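PDB 4XUU: phosphatidylinositide phosphatase SAC2 from Homo sapiens, which removes the 4-phosphate from phosphoinositides, mainly phosphatidylinositol 4-phosphate, in endocytic recycling, and is represented here by its homodimerising hSac2 domain. Local coordinates for residues L103-K108 with Y113-R118; D22-H27 with A57-Y62. One frame throughout, in Å; residues are numbered along the deposited sequence.

Interaction 1 (L103-K108 with Y113-R118)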
loop_
_atom_site.group_PDB
_atom_site.type_symbol
_atom_site.label_atom_id
_atom_site.label_comp_id
_atom_site.label_asym_id
_atom_site.label_seq_id
_atom_site.Cartn_x
_atom_site.Cartn_y
_atom_site.Cartn_z
ATOM N N LEU A 103 -9.335 11.532 -11.571
ATOM C CA LEU A 103 -8.752 11.171 -12.860
ATOM C C LEU A 103 -8.702 12.390 -13.770
ATOM O O LEU A 103 -9.731 12.820 -14.295
ATOM C CB LEU A 103 -9.576 10.064 -13.534
ATOM C CG LEU A 103 -9.962 8.802 -12.751
ATOM C CD1 LEU A 103 -10.936 7.952 -13.550
ATOM C CD2 LEU A 103 -8.743 7.988 -12.376
ATOM N N HIS A 104 -7.507 12.946 -13.948
ATOM C CA HIS A 104 -7.317 14.124 -14.795
ATOM C C HIS A 104 -7.112 13.701 -16.245
ATOM O O HIS A 104 -6.198 12.940 -16.552
ATOM C CB HIS A 104 -6.119 14.950 -14.316
ATOM C CG HIS A 104 -6.263 15.485 -12.925
ATOM N ND1 HIS A 104 -6.612 16.794 -12.663
ATOM C CD2 HIS A 104 -6.101 14.891 -11.720
ATOM C CE1 HIS A 104 -6.662 16.981 -11.356
ATOM N NE2 HIS A 104 -6.354 15.843 -10.761
ATOM N N TYR A 105 -7.966 14.193 -17.134
ATOM C CA TYR A 105 -7.858 13.849 -18.547
ATOM C C TYR A 105 -7.773 15.065 -19.466
ATOM O O TYR A 105 -8.268 16.153 -19.144
ATOM C CB TYR A 105 -8.983 12.896 -18.975
ATOM C CG TYR A 105 -10.379 13.489 -19.038
ATOM C CD1 TYR A 105 -11.213 13.485 -17.918
ATOM C CD2 TYR A 105 -10.877 14.024 -20.229
ATOM C CE1 TYR A 105 -12.501 14.015 -17.975
ATOM C CE2 TYR A 105 -12.163 14.555 -20.300
ATOM C CZ TYR A 105 -12.969 14.546 -19.170
ATOM O OH TYR A 105 -14.237 15.072 -19.236
ATOM N N ARG A 106 -7.124 14.866 -20.609
ATOM C CA ARG A 106 -6.977 15.904 -21.611
ATOM C C ARG A 106 -8.090 15.757 -22.643
ATOM O O ARG A 106 -8.359 14.654 -23.129
ATOM C CB ARG A 106 -5.598 15.819 -22.264
ATOM C CG ARG A 106 -5.236 17.028 -23.102
ATOM C CD ARG A 106 -3.772 17.005 -23.505
ATOM N NE ARG A 106 -2.897 17.505 -22.445
ATOM C CZ ARG A 106 -2.382 18.733 -22.411
ATOM N NH1 ARG A 106 -2.647 19.603 -23.378
ATOM N NH2 ARG A 106 -1.594 19.093 -21.406
ATOM N N TYR A 107 -8.740 16.873 -22.957
ATOM C CA TYR A 107 -9.876 16.888 -23.868
ATOM C C TYR A 107 -9.756 18.058 -24.839
ATOM O O TYR A 107 -9.624 19.210 -24.418
ATOM C CB TYR A 107 -11.189 16.960 -23.080
ATOM C CG TYR A 107 -12.431 17.008 -23.940
ATOM C CD1 TYR A 107 -12.831 15.898 -24.684
ATOM C CD2 TYR A 107 -13.208 18.164 -24.008
ATOM C CE1 TYR A 107 -13.974 15.941 -25.480
ATOM C CE2 TYR A 107 -14.353 18.216 -24.798
ATOM C CZ TYR A 107 -14.731 17.101 -25.530
ATOM O OH TYR A 107 -15.863 17.144 -26.314
ATOM N N LYS A 108 -9.806 17.749 -26.134
ATOM C CA LYS A 108 -9.538 18.722 -27.195
ATOM C C LYS A 108 -8.214 19.444 -26.931
ATOM O O LYS A 108 -8.106 20.658 -27.108
ATOM C CB LYS A 108 -10.692 19.732 -27.345
ATOM C CG LYS A 108 -12.099 19.131 -27.383
ATOM C CD LYS A 108 -12.397 18.397 -28.681
ATOM C CE LYS A 108 -13.883 18.132 -28.813
ATOM N NZ LYS A 108 -14.223 17.489 -30.104
ATOM N N TYR A 113 -9.945 19.011 -16.934
ATOM C CA TYR A 113 -11.060 18.071 -16.912
ATOM C C TYR A 113 -10.727 16.906 -15.988
ATOM O O TYR A 113 -9.657 16.292 -16.113
ATOM C CB TYR A 113 -11.338 17.524 -18.314
ATOM C CG TYR A 113 -11.797 18.542 -19.329
ATOM C CD1 TYR A 113 -13.152 18.836 -19.489
ATOM C CD2 TYR A 113 -10.880 19.194 -20.151
ATOM C CE1 TYR A 113 -13.579 19.765 -20.435
ATOM C CE2 TYR A 113 -11.297 20.123 -21.094
ATOM C CZ TYR A 113 -12.645 20.403 -21.229
ATOM O OH TYR A 113 -13.052 21.324 -22.165
ATOM N N PHE A 114 -11.638 16.597 -15.067
ATOM C CA PHE A 114 -11.431 15.470 -14.155
ATOM C C PHE A 114 -12.702 14.836 -13.604
ATOM O O PHE A 114 -13.717 15.501 -13.408
ATOM C CB PHE A 114 -10.456 15.822 -13.013
ATOM C CG PHE A 114 -10.802 17.077 -12.255
ATOM C CD1 PHE A 114 -11.729 17.051 -11.217
ATOM C CD2 PHE A 114 -10.166 18.281 -12.554
ATOM C CE1 PHE A 114 -12.036 18.212 -10.499
ATOM C CE2 PHE A 114 -10.464 19.447 -11.843
ATOM C CZ PHE A 114 -11.400 19.413 -10.814
ATOM N N HIS A 115 -12.616 13.532 -13.370
ATOM C CA HIS A 115 -13.660 12.777 -12.700
ATOM C C HIS A 115 -13.213 12.525 -11.277
ATOM O O HIS A 115 -12.073 12.134 -11.046
ATOM C CB HIS A 115 -13.880 11.440 -13.396
ATOM C CG HIS A 115 -14.281 11.566 -14.829
ATOM N ND1 HIS A 115 -15.521 12.029 -15.214
ATOM C CD2 HIS A 115 -13.610 11.286 -15.971
ATOM C CE1 HIS A 115 -15.595 12.032 -16.532
ATOM N NE2 HIS A 115 -14.451 11.581 -17.016
ATOM N N THR A 116 -14.106 12.753 -10.323
ATOM C CA THR A 116 -13.787 12.505 -8.923
ATOM C C THR A 116 -14.715 11.432 -8.376
ATOM O O THR A 116 -15.923 11.651 -8.226
ATOM C CB THR A 116 -13.854 13.787 -8.082
ATOM O OG1 THR A 116 -13.157 14.839 -8.763
ATOM C CG2 THR A 116 -13.211 13.567 -6.722
ATOM N N LEU A 117 -14.133 10.271 -8.089
ATOM C CA LEU A 117 -14.906 9.079 -7.785
ATOM C C LEU A 117 -14.527 8.477 -6.441
ATOM O O LEU A 117 -13.410 8.664 -5.963
ATOM C CB LEU A 117 -14.723 8.044 -8.903
ATOM C CG LEU A 117 -14.887 8.563 -10.337
ATOM C CD1 LEU A 117 -14.392 7.547 -11.362
ATOM C CD2 LEU A 117 -16.330 8.980 -10.628
ATOM N N ARG A 118 -15.466 7.765 -5.830
ATOM C CA ARG A 118 -15.183 7.015 -4.612
ATOM C C ARG A 118 -15.894 5.671 -4.636
ATOM O O ARG A 118 -16.761 5.428 -5.479
ATOM C CB ARG A 118 -15.553 7.813 -3.349
ATOM C CG ARG A 118 -17.043 8.035 -3.125
ATOM C CD ARG A 118 -17.311 8.378 -1.676
ATOM N NE ARG A 118 -18.686 8.823 -1.453
ATOM C CZ ARG A 118 -19.638 8.092 -0.874
ATOM N NH1 ARG A 118 -19.381 6.863 -0.440
ATOM N NH2 ARG A 118 -20.855 8.596 -0.731
HETATM O O HOH W 1 -6.861 17.620 -17.252
#
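An antiparallel beta hairpin of the hSac2 domain, strands 99-107 and 110-119, pairs Leu103 with His115 and His104 with Phe114. Leu103 N bonds His115 O at 2.9 Å, and His115 N returns to Leu103 O. Farther along, Tyr105 N donates to Tyr113 O at 2.9 Å. Tyr105, Tyr107, Tyr113 and His115 form an aromatic cluster. The first torsion of Tyr105 (chi1 70°) sets CG between its backbone N and carbonyl carbon, which swings the ring across to the opposite strand. There Tyr113 CB sits over one face, 3.6 Å from the centroid of the Tyr105 ring, while Tyr105 CE1 comes to 3.3 Å from His115 NE2; the planes of those two rings are nearly parallel but slid apart. Tyr107 turns its ring edge to the face of Tyr113, planes at 76°, and lays its own CB over that same face. In the neighbouring pair, Phe114 CB lies over one face of the imidazole, 4.2 Å from the centroid of the His104 ring. Replacing Tyr105 by alanine is likely to uncover Tyr113 CB and one flank of the His115 ring, and to leave His165 and Gln74 without the hydroxyl they share. Outward, His104 NE2 bonds Glu85, and Tyr62 is the probable partner of His115 ND1. Strand 81-88 continues the sheet beside 99-107, while Leu103 and Tyr105 pack on strand 57-63.

Interaction 2 (D22-H27 with A57-Y62)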
loop_
_atom_site.group_PDB
_atom_site.type_symbol
_atom_site.label_atom_id
_atom_site.label_comp_id
_atom_site.label_asym_id
_atom_site.label_seq_id
_atom_site.Cartn_x
_atom_site.Cartn_y
_atom_site.Cartn_z
ATOM N N ASP A 22 -14.215 -3.799 -31.669
ATOM C CA ASP A 22 -13.604 -5.043 -32.159
ATOM C C ASP A 22 -12.181 -5.281 -31.658
ATOM O O ASP A 22 -11.849 -6.379 -31.215
ATOM C CB ASP A 22 -13.600 -5.067 -33.697
ATOM C CG ASP A 22 -14.947 -5.454 -34.291
ATOM O OD1 ASP A 22 -15.938 -5.583 -33.540
ATOM O OD2 ASP A 22 -15.013 -5.634 -35.526
ATOM N N ASP A 23 -11.354 -4.243 -31.735
ATOM C CA ASP A 23 -9.929 -4.350 -31.438
ATOM C C ASP A 23 -9.576 -4.317 -29.946
ATOM O O ASP A 23 -8.457 -4.663 -29.568
ATOM C CB ASP A 23 -9.151 -3.266 -32.197
ATOM C CG ASP A 23 -9.703 -1.861 -31.963
ATOM O OD1 ASP A 23 -10.758 -1.710 -31.308
ATOM O OD2 ASP A 23 -9.076 -0.895 -32.445
ATOM N N GLU A 24 -10.527 -3.918 -29.105
ATOM C CA GLU A 24 -10.271 -3.763 -27.671
ATOM C C GLU A 24 -10.591 -5.010 -26.843
ATOM O O GLU A 24 -11.506 -5.770 -27.166
ATOM C CB GLU A 24 -11.020 -2.546 -27.114
ATOM C CG GLU A 24 -10.458 -1.210 -27.582
ATOM C CD GLU A 24 -11.255 -0.016 -27.080
ATOM O OE1 GLU A 24 -11.689 -0.025 -25.911
ATOM O OE2 GLU A 24 -11.441 0.941 -27.860
ATOM N N LYS A 25 -9.821 -5.208 -25.776
ATOM C CA LYS A 25 -10.081 -6.262 -24.799
ATOM C C LYS A 25 -10.370 -5.701 -23.413
ATOM O O LYS A 25 -9.728 -4.753 -22.960
ATOM C CB LYS A 25 -8.917 -7.247 -24.727
ATOM C CG LYS A 25 -9.036 -8.383 -25.718
ATOM C CD LYS A 25 -7.842 -9.315 -25.658
ATOM C CE LYS A 25 -7.849 -10.263 -26.851
ATOM N NZ LYS A 25 -6.681 -11.187 -26.835
ATOM N N PHE A 26 -11.347 -6.309 -22.753
ATOM C CA PHE A 26 -11.731 -5.960 -21.395
ATOM C C PHE A 26 -10.646 -6.369 -20.403
ATOM O O PHE A 26 -10.118 -7.476 -20.473
ATOM C CB PHE A 26 -13.056 -6.643 -21.061
ATOM C CG PHE A 26 -13.540 -6.401 -19.666
ATOM C CD1 PHE A 26 -14.146 -5.198 -19.326
ATOM C CD2 PHE A 26 -13.409 -7.395 -18.689
ATOM C CE1 PHE A 26 -14.607 -4.977 -18.028
ATOM C CE2 PHE A 26 -13.871 -7.188 -17.392
ATOM C CZ PHE A 26 -14.473 -5.977 -17.057
ATOM N N HIS A 27 -10.318 -5.459 -19.492
ATOM C CA HIS A 27 -9.347 -5.719 -18.436
ATOM C C HIS A 27 -10.035 -5.736 -17.076
ATOM O O HIS A 27 -9.747 -6.589 -16.234
ATOM C CB HIS A 27 -8.250 -4.652 -18.452
ATOM C CG HIS A 27 -7.155 -4.921 -19.437
ATOM N ND1 HIS A 27 -5.935 -4.283 -19.384
ATOM C CD2 HIS A 27 -7.085 -5.777 -20.486
ATOM C CE1 HIS A 27 -5.164 -4.724 -20.364
ATOM N NE2 HIS A 27 -5.838 -5.632 -21.045
ATOM N N ALA A 57 -8.351 2.090 -23.644
ATOM C CA ALA A 57 -9.262 3.151 -23.234
ATOM C C ALA A 57 -9.929 2.847 -21.903
ATOM O O ALA A 57 -9.995 1.696 -21.474
ATOM C CB ALA A 57 -10.319 3.370 -24.304
ATOM N N TYR A 58 -10.416 3.890 -21.244
ATOM C CA TYR A 58 -11.298 3.709 -20.104
ATOM C C TYR A 58 -12.626 4.395 -20.384
ATOM O O TYR A 58 -12.692 5.330 -21.192
ATOM C CB TYR A 58 -10.654 4.187 -18.795
ATOM C CG TYR A 58 -10.435 5.677 -18.676
ATOM C CD1 TYR A 58 -9.458 6.321 -19.443
ATOM C CD2 TYR A 58 -11.190 6.440 -17.783
ATOM C CE1 TYR A 58 -9.246 7.692 -19.332
ATOM C CE2 TYR A 58 -10.984 7.811 -17.658
ATOM C CZ TYR A 58 -10.011 8.429 -18.442
ATOM O OH TYR A 58 -9.800 9.782 -18.340
ATOM N N TYR A 59 -13.679 3.899 -19.740
ATOM C CA TYR A 59 -15.046 4.326 -20.010
ATOM C C TYR A 59 -15.696 4.783 -18.718
ATOM O O TYR A 59 -15.648 4.069 -17.708
ATOM C CB TYR A 59 -15.851 3.171 -20.612
ATOM C CG TYR A 59 -15.306 2.667 -21.930
ATOM C CD1 TYR A 59 -14.158 1.869 -21.983
ATOM C CD2 TYR A 59 -15.936 2.988 -23.122
ATOM C CE1 TYR A 59 -13.651 1.419 -23.194
ATOM C CE2 TYR A 59 -15.450 2.533 -24.334
ATOM C CZ TYR A 59 -14.307 1.756 -24.370
ATOM O OH TYR A 59 -13.832 1.324 -25.588
ATOM N N VAL A 60 -16.287 5.975 -18.746
ATOM C CA VAL A 60 -16.972 6.515 -17.578
ATOM C C VAL A 60 -18.434 6.797 -17.902
ATOM O O VAL A 60 -18.744 7.570 -18.811
ATOM C CB VAL A 60 -16.292 7.794 -17.034
ATOM C CG1 VAL A 60 -16.904 8.190 -15.702
ATOM C CG2 VAL A 60 -14.784 7.596 -16.884
ATOM N N ALA A 61 -19.323 6.156 -17.148
ATOM C CA ALA A 61 -20.758 6.313 -17.329
ATOM C C ALA A 61 -21.424 6.752 -16.031
ATOM O O ALA A 61 -21.328 6.059 -15.016
ATOM C CB ALA A 61 -21.372 5.018 -17.832
ATOM N N TYR A 62 -22.084 7.907 -16.066
ATOM C CA TYR A 62 -22.865 8.393 -14.928
ATOM C C TYR A 62 -24.324 7.962 -15.070
ATOM O O TYR A 62 -24.899 8.047 -16.156
ATOM C CB TYR A 62 -22.773 9.920 -14.810
ATOM C CG TYR A 62 -21.426 10.446 -14.351
ATOM C CD1 TYR A 62 -20.329 10.450 -15.212
ATOM C CD2 TYR A 62 -21.252 10.955 -13.060
ATOM C CE1 TYR A 62 -19.093 10.935 -14.802
ATOM C CE2 TYR A 62 -20.014 11.448 -12.638
ATOM C CZ TYR A 62 -18.941 11.430 -13.518
ATOM O OH TYR A 62 -17.709 11.905 -13.131
#
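The carboxylate of Glu24 takes the hydroxyl of Tyr59 in the hSac2 domain, a pleckstrin-homology-like fold. Glu24 lies in the loop just before strand 26-34; Tyr59 belongs to strand 57-63, and strand 48-54 runs between those two in the sheet. The backbones stay well apart, the nearest CA atoms being those of Glu24 and Ala57 at 8.3 Å, and side chains alone close the gap. Glu24 leaves its backbone with CG anti to the carbonyl carbon (chi1 -70°) and then runs on extended through CD, which carries the carboxylate out toward strand 57-63. Tyr59 takes a similar first torsion, and its ring advances from the other direction, hydroxyl foremost. The acid therefore meets the ring at its edge, near the ring plane, rather than over a face; the carboxylate and ring planes are turned 37° apart. Tyr59 OH donates its proton to OE1, approaching on the syn side and 27° out of the carboxylate plane. The side of the acid is also approached by a methyl group, Ala57 CB, 4.0 Å from Glu24 OE1. Both carboxylate oxygens of this buried acid have polar partners: Ser54 OG also bonds OE1, and Arg75 forms a salt bridge to OE2. Such a setting probably favours the ionised form of Glu24, with the arginine balancing its charge. Arg75 NE makes a further, weak bond to Tyr59 OH, so one guanidinium serves both members of the pair. Leu20 and Pro21, earlier in the same loop, pack against Tyr59. Tyr59 OH stands 2.6 Å from Glu24 OE1, the oxygen it shares with Ser54 OG.

Interactions 1 and 2 have centres about 16 Å apart and meet through strand 57-63, whose side chains alternate between them. Tyr59 points to Glu24, whereas Tyr58, Val60 and Tyr62 face the hairpin of interaction 1. Tyr62 OH lies 3.0 Å from His115 ND1, a probable hydrogen bond, and Val60 CG2 is 4.0 Å from His115 CD2. Tyr58 OH packs 3.3 Å from Tyr105 CB. In the sheet, strand 110-119 of interaction 1 neighbours strand 26-34, which follows Glu24. Just after Glu24 the chain meets a second subunit: His27 makes backbone hydrogen bonds to it, and Phe26 packs on Gly29 of that subunit.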